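Local coordinates for pks18 (Mycobacterium tuberculosis, PDB 1TED), which probably extends medium- and long-chain acyl-CoA starters with malonyl-CoA units to make tri- and tetraketide alpha-pyrones, at residues A[258-263]-A[282-287]. Numbering follows the deposited sequence.
Sequences DNTEDG and PGYIFS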
ATOM      1  N   ASP A 258      -9.122 -17.005 -12.075  1.00 33.14           N
ATOM      2  CA  ASP A 258      -8.337 -18.234 -12.166  1.00 36.15           C
ATOM      3  C   ASP A 258      -7.372 -18.315 -13.336  1.00 35.12           C
ATOM      4  O   ASP A 258      -7.745 -18.066 -14.480  1.00 37.06           O
ATOM      5  CB  ASP A 258      -9.276 -19.434 -12.229  1.00 40.84           C
ATOM      6  CG  ASP A 258      -9.559 -20.016 -10.871  1.00 45.78           C
ATOM      7  OD1 ASP A 258      -8.639 -20.644 -10.301  1.00 51.51           O
ATOM      8  OD2 ASP A 258     -10.693 -19.844 -10.372  1.00 49.11           O
ATOM      9  N   ASN A 259      -6.133 -18.684 -13.038  1.00 35.65           N
ATOM     10  CA  ASN A 259      -5.092 -18.835 -14.047  1.00 37.21           C
ATOM     11  C   ASN A 259      -4.925 -17.623 -14.949  1.00 35.62           C
ATOM     12  O   ASN A 259      -5.006 -17.737 -16.167  1.00 35.12           O
ATOM     13  CB  ASN A 259      -5.370 -20.069 -14.914  1.00 41.53           C
ATOM     14  CG  ASN A 259      -5.624 -21.315 -14.087  1.00 48.41           C
ATOM     15  OD1 ASN A 259      -4.807 -21.695 -13.237  1.00 51.41           O
ATOM     16  ND2 ASN A 259      -6.765 -21.964 -14.329  1.00 52.21           N
ATOM     17  N   THR A 260      -4.686 -16.462 -14.354  1.00 35.95           N
ATOM     18  CA  THR A 260      -4.490 -15.247 -15.141  1.00 34.94           C
ATOM     19  C   THR A 260      -3.331 -14.422 -14.593  1.00 34.39           C
ATOM     20  O   THR A 260      -3.174 -13.251 -14.938  1.00 34.57           O
ATOM     21  CB  THR A 260      -5.767 -14.372 -15.155  1.00 34.54           C
ATOM     22  OG1 THR A 260      -6.107 -14.003 -13.814  1.00 31.92           O
ATOM     23  CG2 THR A 260      -6.938 -15.134 -15.789  1.00 30.92           C
ATOM     24  N   GLU A 261      -2.509 -15.041 -13.750  1.00 33.81           N
ATOM     25  CA  GLU A 261      -1.375 -14.347 -13.145  1.00 34.69           C
ATOM     26  C   GLU A 261      -0.497 -13.593 -14.131  1.00 33.03           C
ATOM     27  O   GLU A 261       0.026 -12.527 -13.813  1.00 34.00           O
ATOM     28  CB  GLU A 261      -0.508 -15.321 -12.353  1.00 37.48           C
ATOM     29  CG  GLU A 261      -1.041 -15.637 -10.971  1.00 46.77           C
ATOM     30  CD  GLU A 261      -0.059 -16.442 -10.127  1.00 52.28           C
ATOM     31  OE1 GLU A 261       0.071 -17.669 -10.345  1.00 55.08           O
ATOM     32  OE2 GLU A 261       0.595 -15.836  -9.249  1.00 55.55           O
ATOM     33  N   ASP A 262      -0.345 -14.138 -15.330  1.00 30.59           N
ATOM     34  CA  ASP A 262       0.502 -13.519 -16.340  1.00 28.12           C
ATOM     35  C   ASP A 262      -0.182 -12.383 -17.068  1.00 26.26           C
ATOM     36  O   ASP A 262       0.395 -11.802 -17.987  1.00 26.24           O
ATOM     37  CB  ASP A 262       0.940 -14.572 -17.361  1.00 31.65           C
ATOM     38  CG  ASP A 262      -0.178 -14.955 -18.320  1.00 32.66           C
ATOM     39  OD1 ASP A 262      -1.348 -15.019 -17.889  1.00 34.37           O
ATOM     40  OD2 ASP A 262       0.114 -15.198 -19.508  1.00 39.08           O
ATOM     41  N   GLY A 263      -1.404 -12.063 -16.660  1.00 25.25           N
ATOM     42  CA  GLY A 263      -2.151 -11.005 -17.324  1.00 25.40           C
ATOM     43  C   GLY A 263      -1.578  -9.603 -17.212  1.00 25.97           C
ATOM     44  O   GLY A 263      -1.317  -8.954 -18.229  1.00 24.93           O
ATOM     45  N   PRO A 282      -6.977  -9.462 -23.007  1.00 28.29           N
ATOM     46  CA  PRO A 282      -8.348  -9.207 -23.466  1.00 28.87           C
ATOM     47  C   PRO A 282      -9.263 -10.428 -23.338  1.00 27.33           C
ATOM     48  O   PRO A 282     -10.458 -10.293 -23.112  1.00 26.76           O
ATOM     49  CB  PRO A 282      -8.160  -8.725 -24.911  1.00 30.83           C
ATOM     50  CG  PRO A 282      -6.811  -9.250 -25.298  1.00 32.46           C
ATOM     51  CD  PRO A 282      -5.994  -9.130 -24.050  1.00 28.14           C
ATOM     52  N   GLY A 283      -8.693 -11.617 -23.469  1.00 26.55           N
ATOM     53  CA  GLY A 283      -9.482 -12.823 -23.315  1.00 27.06           C
ATOM     54  C   GLY A 283      -9.854 -13.029 -21.847  1.00 27.82           C
ATOM     55  O   GLY A 283     -10.905 -13.587 -21.545  1.00 26.06           O
ATOM     56  N   TYR A 284      -8.994 -12.585 -20.930  1.00 27.09           N
ATOM     57  CA  TYR A 284      -9.279 -12.731 -19.498  1.00 28.55           C
ATOM     58  C   TYR A 284     -10.380 -11.751 -19.109  1.00 26.52           C
ATOM     59  O   TYR A 284     -11.238 -12.050 -18.279  1.00 25.69           O
ATOM     60  CB  TYR A 284      -8.034 -12.435 -18.645  1.00 28.47           C
ATOM     61  CG  TYR A 284      -6.846 -13.330 -18.901  1.00 30.62           C
ATOM     62  CD1 TYR A 284      -7.012 -14.679 -19.219  1.00 30.09           C
ATOM     63  CD2 TYR A 284      -5.550 -12.844 -18.752  1.00 31.20           C
ATOM     64  CE1 TYR A 284      -5.917 -15.525 -19.379  1.00 29.94           C
ATOM     65  CE2 TYR A 284      -4.446 -13.680 -18.903  1.00 32.65           C
ATOM     66  CZ  TYR A 284      -4.635 -15.019 -19.215  1.00 32.79           C
ATOM     67  OH  TYR A 284      -3.538 -15.846 -19.334  1.00 30.80           O
ATOM     68  N   ILE A 285     -10.331 -10.572 -19.717  1.00 25.71           N
ATOM     69  CA  ILE A 285     -11.312  -9.537 -19.467  1.00 25.45           C
ATOM     70  C   ILE A 285     -12.690  -9.974 -19.945  1.00 24.25           C
ATOM     71  O   ILE A 285     -13.660  -9.895 -19.201  1.00 24.98           O
ATOM     72  CB  ILE A 285     -10.922  -8.227 -20.193  1.00 26.32           C
ATOM     73  CG1 ILE A 285      -9.651  -7.649 -19.557  1.00 28.54           C
ATOM     74  CG2 ILE A 285     -12.068  -7.225 -20.130  1.00 21.33           C
ATOM     75  CD1 ILE A 285      -9.067  -6.480 -20.310  1.00 30.82           C
ATOM     76  N   PHE A 286     -12.770 -10.435 -21.189  0.50 23.09           N
ATOM     77  CA  PHE A 286     -14.041 -10.864 -21.752  0.50 22.80           C
ATOM     78  C   PHE A 286     -14.757 -11.937 -20.951  0.50 23.18           C
ATOM     79  O   PHE A 286     -15.954 -11.845 -20.704  0.50 23.03           O
ATOM     80  CB  PHE A 286     -13.859 -11.394 -23.167  0.50 22.39           C
ATOM     81  CG  PHE A 286     -15.075 -12.103 -23.691  1.00 24.49           C
ATOM     82  CD1 PHE A 286     -16.226 -11.386 -24.027  1.00 24.01           C
ATOM     83  CD2 PHE A 286     -15.085 -13.492 -23.813  1.00 25.67           C
ATOM     84  CE1 PHE A 286     -17.376 -12.039 -24.478  1.00 25.98           C
ATOM     85  CE2 PHE A 286     -16.229 -14.166 -24.265  1.00 26.67           C
ATOM     86  CZ  PHE A 286     -17.381 -13.436 -24.598  1.00 27.63           C
ATOM     87  N   SER A 287     -14.030 -12.971 -20.558  1.00 25.61           N
ATOM     88  CA  SER A 287     -14.656 -14.059 -19.829  1.00 28.90           C
ATOM     89  C   SER A 287     -14.713 -13.826 -18.326  1.00 30.00           C
ATOM     90  O   SER A 287     -15.376 -14.576 -17.597  1.00 30.54           O
ATOM     91  CB  SER A 287     -13.942 -15.380 -20.138  1.00 29.15           C
ATOM     92  OG  SER A 287     -12.596 -15.340 -19.722  1.00 34.13           O
TER
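Tyr284 reaches from the first turn of helix 281-299 to the loop 258-263 and lays its ring against Thr260. The methyl CG2 of Thr260 sits over one face in a CH-pi contact, 3.6 Å from the ring centroid and 18° off the normal, displaced toward the CD1 rim, where Thr260 CG2 comes within 3.5 Å of Tyr284 CD1. With CG2 beside its own backbone N and anti to the carbonyl carbon, Thr260 turns the methyl to the ring; its OG1 is turned to the carbonyl oxygens of Leu257, its main partner, and Gly380. This is the tight, buried side. CA of Gly263 closes on the ring edge, 3.9 Å from CE2 of Tyr284, and a type I beta turn from Thr260 to Gly263, with Gly263 N bonded to Thr260 O at 2.7 Å, brings face and edge partners to the same ring. In that turn Glu261 points away, to a salt bridge with Lys157 of the second subunit. Toward solvent the contacts thin out to one short hydrogen bond: the phenol OH of Tyr284 donates to the syn lone pair of Asp262 OD1 at 2.8 Å, the carboxylate turned 64° from the ring plane. Within this C-terminal part of the thiolase fold, the contact joins the loop between strands 247-256 and 264-269 to the helix that follows hairpin 264-277, whose Ile285 packs on helix 317-327.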